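Local coordinates for protein alpha-galactosidase (Lactobacillus brevis, PDB 3MI6) that probably hydrolyses terminal, non-reducing alpha-D-galactose residues from alpha-galactosides such as galactose oligosaccharides, galactomannans and galactolipids, as a family 36 glycoside hydrolase, at residues D[7-12]-D[105-109]; D[78-82]-D[99-103]; D[160-164]-D[180-184]; D[186-190]-D[267-271]. One frame throughout, in Å; residues are numbered along the deposited sequence.

All four contacts lie on one side of the chain's centre, in its N-terminal beta-sheet part, away from the predicted catalytic residues Asp-479 and Asp-549. Contact 3 is the most central, with contacts 1, 2 and 4 each about 18 Å from it, centre to centre. It meets contact 2 through a probable hydrogen bond, Ala-78 N to Gln-183 OE1 (3.2 Å), and contact 4 along neighbouring strands 174-186 and 270-274. Contacts 1 and 2, centres about 21 Å apart, are joined by the chain itself, since 99-103 runs into 105-109. Contacts 2 and 4 also reach other subunits, the second and the third respectively, whereas contacts 1 and 3 are internal to the chain.

Contact 1: D[7-12]-D[105-109]; sequences EANLTF and YDHYQ
Phe-12 turns the edge of its ring onto a face of the Tyr-108 ring, an offset edge-to-face pair whose planes stand at 81° and whose centroids are 5.4 Å apart. The leading atom is Phe-12 CE1, 3.7 Å from Tyr-108 CG. With CG of Tyr-108 held between its backbone N and carbonyl carbon (chi1 84°), the ring is placed so that its root meets Phe-12 and its far end reaches Glu-7. Glu-7 meets it almost at right angles: Glu-7 CG lies at the edge of the ring, 3.8 Å from Tyr-108 CE1, and the carboxylate sits beside the hydroxyl, where a tyrosine can combine an apolar ring with a polar rim at the surface. Tyr-105 is engaged differently. Leu-10 CD1 lies against the CD2-CE2 side of its ring, while Leu-10 CD2 is 3.7 Å from Tyr-105 OH. That hydroxyl also lies near the edge of the Phe-12 ring, 4.1 Å from Phe-12 CZ. Leu-10 occupies a left-handed backbone conformation, and with Thr-11 it faces Asn-6 in a G1 beta bulge. The Phe-12 ring also meets that of Phe-23, and Tyr-105 rests on Ile-25 and Phe-138. Aromatic and aliphatic side chains thus join the short N-terminal antiparallel sheet to outer strand 103-112 of the nine-stranded sheet, side-chain packing between sheets in the beta-sandwich domain of family 36 enzymes.

Contact 2: D[78-82]-D[99-103]; sequences ASLGK and RITEL
Lys-82 NZ makes a salt bridge to Glu-102 OE2 at 2.8 Å, although its hydrogen-bond geometry is weak. The same ammonium nitrogen donates to Thr-439 O of the second subunit, while Glu-102 OE2 accepts from Thr-439 N of that subunit, so one backbone residue of the neighbour pairs with both charged ends. Lysine suits this place because its length serves both partners. Its chain bends at chi2 and chi3 (chi3 76°) and brings Lys-82 CD to 3.5 Å from Glu-102 CG, the two side chains crossing at about a right angle. The opposite charges probably offset one another, easing burial at the subunit interface. Gly-81 has a positive phi (133°), and both its backbone angles and the nearness of Ile-100 CD1, 4.2 Å from Gly-81 CA, exclude a side chain. Ser-79 OG comes to 3.6 Å from Thr-101 O. Segment 78-82 belongs to the loop leading from strand 31-36 to strand 90-93, and segment 99-103 to the connection from 90-93 into 103-112. Thr-101 packs on Phe-90 and Val-92, and Glu-102 N bonds to Asp-140 OD1 at the end of strand 132-140, with the second subunit covering the charged pair.

Contact 3: D[160-164]-D[180-184]; sequences IVKSA and LSSQL
Two torsions bring Lys-162 to Ser-182: CG of the lysine stands anti to the carbonyl carbon (chi1 -67°), and a bend at chi3 (59°) folds the end of the chain toward the opposite segment. Ser-182 answers with OG opposite its backbone N (chi1 166°), and Lys-162 NZ donates a weak hydrogen bond of 3.2 Å to Ser-182 OG. A water carries the contact further, accepting from Lys-162 NZ at 2.6 Å and from Gln-183 N at 2.7 Å. The ammonium group also bonds to Tyr-21 OH, and a weak, long ion pair runs to Glu-76. A buried lysine is tolerable where oxygens and a water gather round NZ in this way, and the small serine lets it come close to the backbone. Where the backbones come close, Ser-163 CA is 3.7 Å from Ser-181 O; further on, the methyl of Ala-164 faces Leu-180 O. Ser-181 and Ser-182 form a classic beta bulge facing Thr-274, where the chain turns a corner. Strand 159-167 runs between 146-154 and 290-301 in the nine-stranded sheet, while 182-184 pairs on with 270-274 in another; Ser-182 rests on Ala-296 and Leu-298, and Ser-181 OG bonds to Pro-294 O.

Contact 4: D[186-190]-D[267-271]; sequences LPDAN and YSTSR
Leu-186 and Ser-270 form a hydrogen-bonded antiparallel pair. Leu-186 N gives its hydrogen to Ser-270 O at 2.9 Å, and Ser-270 N returns a bond to Leu-186 O at 3.1 Å; both are nearly straight, at 164° and 168°. Both side chains lie on the same face of the sheet. Leu-186 is buried and packs its apolar side chain on Tyr-191. Regular pairing is not continued past Leu-186.

A side-chain bond follows there. Ser-270 OG, anti to its own carbonyl carbon (chi1 -58°), donates to Asp-188 O at 2.9 Å, coming in tilted from the carbonyl plane. Small and polar, serine can reach a backbone oxygen beside its own strand while Ser-270 OG also touches Ala-189 CB at 3.5 Å.

Within the loop, Asp-188 OD1 accepts from Asn-190 N at 2.8 Å through its anti lone pair, making an Asx turn; that carboxylate oxygen also forms a salt bridge with Arg-237. A water takes the N-H of Ala-189, with Ala-189 N 2.8 Å from it, and the same water is hydrogen-bonded to Ser-268 OG.

Carbon atoms meet oxygens as well. Asp-188 CA makes a CA-H...O contact with Ser-268 O at 3.0 Å, and Thr-269 CB lies 3.2 Å from Leu-186 O.

The chemistry implies that directional backbone and hydroxyl bonds set the register between the end of strand 174-186 and the start of 270-274, with apolar carbons of Leu-186, Ala-189 and Thr-269 packed in beside them, and with serine and water extending the link once regular pairing stops.

Contact 1: D[7-12]-D[105-109]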
loop_
_atom_site.group_PDB
_atom_site.type_symbol
_atom_site.label_atom_id
_atom_site.label_comp_id
_atom_site.label_asym_id
_atom_site.label_seq_id
_atom_site.Cartn_x
_atom_site.Cartn_y
_atom_site.Cartn_z
ATOM N N GLU D 7 25.223 41.332 -3.528
ATOM C CA GLU D 7 26.268 41.606 -2.561
ATOM C C GLU D 7 25.707 42.379 -1.395
ATOM O O GLU D 7 26.215 42.293 -0.276
ATOM C CB GLU D 7 27.449 42.318 -3.230
ATOM C CG GLU D 7 28.378 41.346 -3.958
ATOM C CD GLU D 7 29.424 42.027 -4.815
ATOM O OE1 GLU D 7 29.038 42.660 -5.827
ATOM O OE2 GLU D 7 30.630 41.905 -4.490
ATOM N N ALA D 8 24.623 43.097 -1.665
ATOM C CA ALA D 8 23.964 43.919 -0.668
ATOM C C ALA D 8 23.264 43.086 0.407
ATOM O O ALA D 8 23.111 43.534 1.541
ATOM C CB ALA D 8 22.976 44.845 -1.347
ATOM N N ASN D 9 22.833 41.881 0.041
ATOM C CA ASN D 9 22.162 40.972 0.977
ATOM C C ASN D 9 22.856 39.628 1.128
ATOM O O ASN D 9 22.423 38.783 1.917
ATOM C CB ASN D 9 20.719 40.723 0.559
ATOM C CG ASN D 9 19.871 41.941 0.689
ATOM O OD1 ASN D 9 19.298 42.197 1.745
ATOM N ND2 ASN D 9 19.782 42.714 -0.385
ATOM N N LEU D 10 23.921 39.433 0.364
ATOM C CA LEU D 10 24.675 38.192 0.430
ATOM C C LEU D 10 23.741 37.008 0.152
ATOM O O LEU D 10 23.755 35.979 0.843
ATOM C CB LEU D 10 25.409 38.062 1.773
ATOM C CG LEU D 10 26.447 39.150 2.104
ATOM C CD1 LEU D 10 27.121 38.884 3.441
ATOM C CD2 LEU D 10 27.479 39.252 1.015
ATOM N N THR D 11 22.926 37.196 -0.880
ATOM C CA THR D 11 22.069 36.161 -1.411
ATOM C C THR D 11 22.721 35.523 -2.633
ATOM O O THR D 11 22.904 36.161 -3.668
ATOM C CB THR D 11 20.734 36.734 -1.836
ATOM O OG1 THR D 11 20.138 37.406 -0.724
ATOM C CG2 THR D 11 19.827 35.627 -2.296
ATOM N N PHE D 12 23.073 34.252 -2.492
ATOM C CA PHE D 12 23.670 33.484 -3.559
ATOM C C PHE D 12 22.616 32.587 -4.149
ATOM O O PHE D 12 21.926 31.862 -3.434
ATOM C CB PHE D 12 24.831 32.668 -3.012
ATOM C CG PHE D 12 25.847 33.504 -2.315
ATOM C CD1 PHE D 12 26.951 33.984 -2.998
ATOM C CD2 PHE D 12 25.671 33.862 -0.989
ATOM C CE1 PHE D 12 27.873 34.775 -2.365
ATOM C CE2 PHE D 12 26.592 34.653 -0.352
ATOM C CZ PHE D 12 27.697 35.109 -1.040
ATOM N N TYR D 105 30.681 34.019 8.063
ATOM C CA TYR D 105 31.030 34.421 6.701
ATOM C C TYR D 105 32.020 35.585 6.686
ATOM O O TYR D 105 31.951 36.503 7.515
ATOM C CB TYR D 105 29.758 34.793 5.921
ATOM C CG TYR D 105 29.998 35.462 4.583
ATOM C CD1 TYR D 105 30.281 34.713 3.448
ATOM C CD2 TYR D 105 29.927 36.841 4.450
ATOM C CE1 TYR D 105 30.495 35.319 2.215
ATOM C CE2 TYR D 105 30.143 37.463 3.216
ATOM C CZ TYR D 105 30.430 36.696 2.104
ATOM O OH TYR D 105 30.641 37.303 0.882
ATOM N N ASP D 106 32.943 35.541 5.734
ATOM C CA ASP D 106 33.894 36.621 5.576
ATOM C C ASP D 106 33.869 37.200 4.159
ATOM O O ASP D 106 33.770 38.422 3.991
ATOM C CB ASP D 106 35.303 36.161 5.964
ATOM C CG ASP D 106 36.387 37.128 5.508
ATOM O OD1 ASP D 106 36.246 38.352 5.757
ATOM O OD2 ASP D 106 37.377 36.652 4.904
ATOM N N HIS D 107 33.951 36.334 3.148
ATOM C CA HIS D 107 34.042 36.790 1.767
ATOM C C HIS D 107 33.757 35.667 0.795
ATOM O O HIS D 107 33.856 34.501 1.157
ATOM C CB HIS D 107 35.439 37.342 1.483
ATOM C CG HIS D 107 36.474 36.287 1.238
ATOM N ND1 HIS D 107 37.193 35.696 2.256
ATOM C CD2 HIS D 107 36.928 35.729 0.087
ATOM C CE1 HIS D 107 38.040 34.818 1.743
ATOM N NE2 HIS D 107 37.899 34.818 0.429
ATOM N N TYR D 108 33.437 36.019 -0.446
ATOM C CA TYR D 108 33.201 35.026 -1.486
ATOM C C TYR D 108 34.027 35.324 -2.726
ATOM O O TYR D 108 34.541 36.422 -2.888
ATOM C CB TYR D 108 31.722 34.986 -1.869
ATOM C CG TYR D 108 31.329 36.033 -2.891
ATOM C CD1 TYR D 108 30.750 37.226 -2.502
ATOM C CD2 TYR D 108 31.547 35.826 -4.244
ATOM C CE1 TYR D 108 30.398 38.178 -3.433
ATOM C CE2 TYR D 108 31.203 36.769 -5.169
ATOM C CZ TYR D 108 30.626 37.941 -4.759
ATOM O OH TYR D 108 30.280 38.890 -5.682
ATOM N N GLN D 109 34.119 34.347 -3.617
ATOM C CA GLN D 109 34.821 34.514 -4.883
ATOM C C GLN D 109 34.084 33.771 -6.009
ATOM O O GLN D 109 33.527 32.703 -5.778
ATOM C CB GLN D 109 36.238 33.989 -4.728
ATOM C CG GLN D 109 37.089 34.056 -5.965
ATOM C CD GLN D 109 38.503 33.578 -5.681
ATOM O OE1 GLN D 109 38.724 32.780 -4.761
ATOM N NE2 GLN D 109 39.469 34.060 -6.469
#

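Contact 2: D[78-82]-D[99-103]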
loop_
_atom_site.group_PDB
_atom_site.type_symbol
_atom_site.label_atom_id
_atom_site.label_comp_id
_atom_site.label_asym_id
_atom_site.label_seq_id
_atom_site.Cartn_x
_atom_site.Cartn_y
_atom_site.Cartn_z
ATOM N N ALA D 78 25.841 22.707 8.494
ATOM C CA ALA D 78 25.646 22.967 9.916
ATOM C C ALA D 78 26.563 22.207 10.886
ATOM O O ALA D 78 27.054 21.113 10.591
ATOM C CB ALA D 78 24.181 22.740 10.292
ATOM N N SER D 79 26.754 22.782 12.067
ATOM C CA SER D 79 27.490 22.126 13.136
ATOM C C SER D 79 26.539 21.755 14.265
ATOM O O SER D 79 25.402 22.213 14.316
ATOM C CB SER D 79 28.533 23.081 13.696
ATOM O OG SER D 79 27.869 24.200 14.271
ATOM N N LEU D 80 27.026 20.940 15.187
ATOM C CA LEU D 80 26.255 20.554 16.351
ATOM C C LEU D 80 26.760 21.283 17.582
ATOM O O LEU D 80 27.967 21.316 17.841
ATOM C CB LEU D 80 26.390 19.053 16.581
ATOM C CG LEU D 80 25.917 18.600 17.965
ATOM C CD1 LEU D 80 24.399 18.530 18.010
ATOM C CD2 LEU D 80 26.522 17.260 18.327
ATOM N N GLY D 81 25.840 21.855 18.350
ATOM C CA GLY D 81 26.192 22.488 19.610
ATOM C C GLY D 81 25.579 23.859 19.803
ATOM O O GLY D 81 25.591 24.420 20.901
ATOM N N LYS D 82 25.009 24.384 18.731
ATOM C CA LYS D 82 24.562 25.753 18.718
ATOM C C LYS D 82 23.047 25.896 18.674
ATOM O O LYS D 82 22.540 26.959 18.340
ATOM C CB LYS D 82 25.203 26.463 17.534
ATOM C CG LYS D 82 26.719 26.566 17.630
ATOM C CD LYS D 82 27.169 27.993 17.976
ATOM C CE LYS D 82 26.945 28.323 19.442
ATOM N NZ LYS D 82 27.316 29.718 19.761
ATOM N N ARG D 99 34.069 20.994 21.245
ATOM C CA ARG D 99 33.671 20.626 19.901
ATOM C C ARG D 99 32.766 21.698 19.283
ATOM O O ARG D 99 32.149 21.483 18.228
ATOM C CB ARG D 99 32.973 19.260 19.923
ATOM C CG ARG D 99 33.873 18.104 20.376
ATOM C CD ARG D 99 33.078 16.825 20.563
ATOM N NE ARG D 99 31.916 17.051 21.418
ATOM C CZ ARG D 99 31.976 17.130 22.746
ATOM N NH1 ARG D 99 33.143 16.999 23.354
ATOM N NH2 ARG D 99 30.879 17.340 23.467
ATOM N N ILE D 100 32.684 22.848 19.947
ATOM C CA ILE D 100 31.882 23.949 19.450
ATOM C C ILE D 100 32.576 24.653 18.294
ATOM O O ILE D 100 33.793 24.822 18.292
ATOM C CB ILE D 100 31.562 24.951 20.549
ATOM C CG1 ILE D 100 30.961 24.226 21.748
ATOM C CG2 ILE D 100 30.609 25.999 20.043
ATOM C CD1 ILE D 100 29.984 23.142 21.379
ATOM N N THR D 101 31.796 25.044 17.296
ATOM C CA THR D 101 32.336 25.778 16.169
ATOM C C THR D 101 31.384 26.868 15.753
ATOM O O THR D 101 30.203 26.617 15.551
ATOM C CB THR D 101 32.595 24.862 14.983
ATOM O OG1 THR D 101 33.775 24.096 15.242
ATOM C CG2 THR D 101 32.820 25.682 13.731
ATOM N N GLU D 102 31.881 28.089 15.625
ATOM C CA GLU D 102 31.008 29.174 15.184
ATOM C C GLU D 102 31.445 29.778 13.868
ATOM O O GLU D 102 32.234 30.718 13.843
ATOM C CB GLU D 102 30.894 30.252 16.250
ATOM C CG GLU D 102 30.092 29.805 17.435
ATOM C CD GLU D 102 30.337 30.648 18.649
ATOM O OE1 GLU D 102 30.734 31.820 18.480
ATOM O OE2 GLU D 102 30.131 30.141 19.775
ATOM N N LEU D 103 30.935 29.230 12.772
ATOM C CA LEU D 103 31.256 29.777 11.467
ATOM C C LEU D 103 30.686 31.176 11.317
ATOM O O LEU D 103 29.594 31.479 11.819
ATOM C CB LEU D 103 30.741 28.883 10.352
ATOM C CG LEU D 103 31.467 27.552 10.221
ATOM C CD1 LEU D 103 30.854 26.767 9.084
ATOM C CD2 LEU D 103 32.952 27.777 9.992
#

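Contact 3: D[160-164]-D[180-184]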
loop_
_atom_site.group_PDB
_atom_site.type_symbol
_atom_site.label_atom_id
_atom_site.label_comp_id
_atom_site.label_asym_id
_atom_site.label_seq_id
_atom_site.Cartn_x
_atom_site.Cartn_y
_atom_site.Cartn_z
ATOM N N ILE D 160 24.667 20.640 -10.083
ATOM C CA ILE D 160 25.455 21.489 -9.202
ATOM C C ILE D 160 26.392 20.570 -8.457
ATOM O O ILE D 160 25.940 19.577 -7.907
ATOM C CB ILE D 160 24.553 22.177 -8.183
ATOM C CG1 ILE D 160 23.741 23.289 -8.866
ATOM C CG2 ILE D 160 25.371 22.733 -7.033
ATOM C CD1 ILE D 160 22.524 23.744 -8.107
ATOM N N VAL D 161 27.691 20.875 -8.465
ATOM C CA VAL D 161 28.709 20.069 -7.769
ATOM C C VAL D 161 29.187 20.766 -6.511
ATOM O O VAL D 161 29.528 21.938 -6.557
ATOM C CB VAL D 161 29.966 19.849 -8.634
ATOM C CG1 VAL D 161 31.030 19.099 -7.840
ATOM C CG2 VAL D 161 29.638 19.101 -9.891
ATOM N N LYS D 162 29.249 20.052 -5.395
ATOM C CA LYS D 162 29.615 20.675 -4.123
ATOM C C LYS D 162 30.811 20.020 -3.471
ATOM O O LYS D 162 31.041 18.827 -3.651
ATOM C CB LYS D 162 28.427 20.654 -3.158
ATOM C CG LYS D 162 27.266 21.538 -3.593
ATOM C CD LYS D 162 26.042 21.313 -2.739
ATOM C CE LYS D 162 26.306 21.594 -1.289
ATOM N NZ LYS D 162 25.037 21.477 -0.552
ATOM N N SER D 163 31.585 20.814 -2.732
ATOM C CA SER D 163 32.613 20.273 -1.841
ATOM C C SER D 163 32.907 21.211 -0.680
ATOM O O SER D 163 32.287 22.264 -0.544
ATOM C CB SER D 163 33.907 19.953 -2.589
ATOM O OG SER D 163 34.651 21.128 -2.865
ATOM N N ALA D 164 33.862 20.816 0.156
ATOM C CA ALA D 164 34.306 21.648 1.261
ATOM C C ALA D 164 35.806 21.508 1.399
ATOM O O ALA D 164 36.357 20.434 1.163
ATOM C CB ALA D 164 33.604 21.247 2.553
ATOM N N LEU D 180 31.645 16.016 5.989
ATOM C CA LEU D 180 30.775 15.661 4.872
ATOM C C LEU D 180 31.024 16.556 3.666
ATOM O O LEU D 180 31.623 17.616 3.787
ATOM C CB LEU D 180 29.309 15.714 5.270
ATOM C CG LEU D 180 28.654 14.459 5.862
ATOM C CD1 LEU D 180 29.585 13.285 5.862
ATOM C CD2 LEU D 180 28.094 14.722 7.259
ATOM N N SER D 181 30.557 16.120 2.503
ATOM C CA SER D 181 30.799 16.850 1.272
ATOM C C SER D 181 29.657 17.754 0.889
ATOM O O SER D 181 29.859 18.738 0.188
ATOM C CB SER D 181 31.054 15.888 0.129
ATOM O OG SER D 181 32.211 15.142 0.406
ATOM N N SER D 182 28.454 17.417 1.329
ATOM C CA SER D 182 27.284 18.188 0.961
ATOM C C SER D 182 26.183 18.018 1.982
ATOM O O SER D 182 25.948 16.912 2.482
ATOM C CB SER D 182 26.767 17.753 -0.404
ATOM O OG SER D 182 25.457 18.258 -0.612
ATOM N N GLN D 183 25.516 19.120 2.300
ATOM C CA GLN D 183 24.313 19.067 3.106
ATOM C C GLN D 183 23.224 19.746 2.326
ATOM O O GLN D 183 23.469 20.772 1.698
ATOM C CB GLN D 183 24.514 19.795 4.419
ATOM C CG GLN D 183 23.236 20.131 5.113
ATOM C CD GLN D 183 23.494 20.625 6.508
ATOM O OE1 GLN D 183 24.423 20.166 7.157
ATOM N NE2 GLN D 183 22.673 21.554 6.985
ATOM N N LEU D 184 22.030 19.163 2.335
ATOM C CA LEU D 184 20.864 19.795 1.730
ATOM C C LEU D 184 19.689 19.716 2.668
ATOM O O LEU D 184 19.249 18.631 3.033
ATOM C CB LEU D 184 20.486 19.161 0.389
ATOM C CG LEU D 184 19.148 19.717 -0.131
ATOM C CD1 LEU D 184 19.189 21.266 -0.243
ATOM C CD2 LEU D 184 18.653 19.067 -1.447
HETATM O O HOH W 1 26.113 21.716 1.846
#

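Contact 4: D[186-190]-D[267-271]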
loop_
_atom_site.group_PDB
_atom_site.type_symbol
_atom_site.label_atom_id
_atom_site.label_comp_id
_atom_site.label_asym_id
_atom_site.label_seq_id
_atom_site.Cartn_x
_atom_site.Cartn_y
_atom_site.Cartn_z
ATOM N N LEU D 186 15.717 20.435 2.989
ATOM C CA LEU D 186 14.478 20.712 2.281
ATOM C C LEU D 186 13.373 20.956 3.290
ATOM O O LEU D 186 13.439 20.467 4.422
ATOM C CB LEU D 186 14.113 19.544 1.381
ATOM C CG LEU D 186 15.110 19.167 0.283
ATOM C CD1 LEU D 186 14.758 17.792 -0.296
ATOM C CD2 LEU D 186 15.167 20.231 -0.804
ATOM N N PRO D 187 12.339 21.708 2.873
ATOM C CA PRO D 187 11.247 22.191 3.723
ATOM C C PRO D 187 10.202 21.136 4.119
ATOM O O PRO D 187 9.424 21.422 5.024
ATOM C CB PRO D 187 10.583 23.261 2.849
ATOM C CG PRO D 187 11.449 23.401 1.638
ATOM C CD PRO D 187 12.159 22.140 1.478
ATOM N N ASP D 188 10.160 19.984 3.454
ATOM C CA ASP D 188 9.234 18.895 3.816
ATOM C C ASP D 188 9.835 17.491 3.645
ATOM O O ASP D 188 10.983 17.336 3.236
ATOM C CB ASP D 188 7.930 18.990 3.019
ATOM C CG ASP D 188 8.100 18.585 1.553
ATOM O OD1 ASP D 188 8.178 17.359 1.260
ATOM O OD2 ASP D 188 8.126 19.499 0.692
ATOM N N ALA D 189 9.057 16.461 3.940
ATOM C CA ALA D 189 9.589 15.106 3.891
ATOM C C ALA D 189 8.663 14.166 3.144
ATOM O O ALA D 189 8.635 12.951 3.406
ATOM C CB ALA D 189 9.842 14.587 5.284
ATOM N N ASN D 190 7.894 14.725 2.218
ATOM C CA ASN D 190 7.070 13.884 1.365
ATOM C C ASN D 190 7.891 13.331 0.194
ATOM O O ASN D 190 7.581 13.617 -0.967
ATOM C CB ASN D 190 5.819 14.631 0.849
ATOM C CG ASN D 190 5.045 15.364 1.963
ATOM O OD1 ASN D 190 4.482 16.452 1.731
ATOM N ND2 ASN D 190 5.015 14.783 3.168
ATOM N N TYR D 267 9.909 18.777 12.680
ATOM C CA TYR D 267 9.023 19.618 11.867
ATOM C C TYR D 267 8.924 19.119 10.421
ATOM O O TYR D 267 8.587 19.876 9.506
ATOM C CB TYR D 267 9.445 21.101 11.920
ATOM C CG TYR D 267 9.533 21.636 13.332
ATOM C CD1 TYR D 267 8.382 21.971 14.043
ATOM C CD2 TYR D 267 10.762 21.801 13.964
ATOM C CE1 TYR D 267 8.449 22.454 15.337
ATOM C CE2 TYR D 267 10.834 22.283 15.263
ATOM C CZ TYR D 267 9.671 22.607 15.938
ATOM O OH TYR D 267 9.727 23.067 17.224
ATOM N N SER D 268 9.214 17.836 10.234
ATOM C CA SER D 268 9.054 17.172 8.941
ATOM C C SER D 268 9.843 17.830 7.822
ATOM O O SER D 268 9.372 17.897 6.681
ATOM C CB SER D 268 7.569 17.027 8.555
ATOM O OG SER D 268 7.235 15.653 8.359
ATOM N N THR D 269 11.031 18.333 8.164
ATOM C CA THR D 269 12.023 18.718 7.161
ATOM C C THR D 269 13.073 17.623 6.976
ATOM O O THR D 269 13.221 16.723 7.813
ATOM C CB THR D 269 12.744 20.018 7.514
ATOM O OG1 THR D 269 13.802 19.757 8.455
ATOM C CG2 THR D 269 11.755 21.015 8.065
ATOM N N SER D 270 13.806 17.722 5.875
ATOM C CA SER D 270 14.753 16.699 5.504
ATOM C C SER D 270 16.162 17.233 5.357
ATOM O O SER D 270 16.393 18.168 4.605
ATOM C CB SER D 270 14.335 16.085 4.179
ATOM O OG SER D 270 13.035 15.542 4.283
ATOM N N ARG D 271 17.105 16.612 6.062
ATOM C CA ARG D 271 18.511 16.860 5.819
ATOM C C ARG D 271 19.147 15.689 5.063
ATOM O O ARG D 271 19.224 14.572 5.577
ATOM C CB ARG D 271 19.243 17.117 7.139
ATOM C CG ARG D 271 20.689 17.598 6.978
ATOM C CD ARG D 271 21.220 18.172 8.281
ATOM N NE ARG D 271 20.846 19.569 8.446
ATOM C CZ ARG D 271 20.994 20.261 9.573
ATOM N NH1 ARG D 271 21.499 19.681 10.650
ATOM N NH2 ARG D 271 20.617 21.532 9.626
HETATM O O HOH W 2 6.686 16.304 5.403
#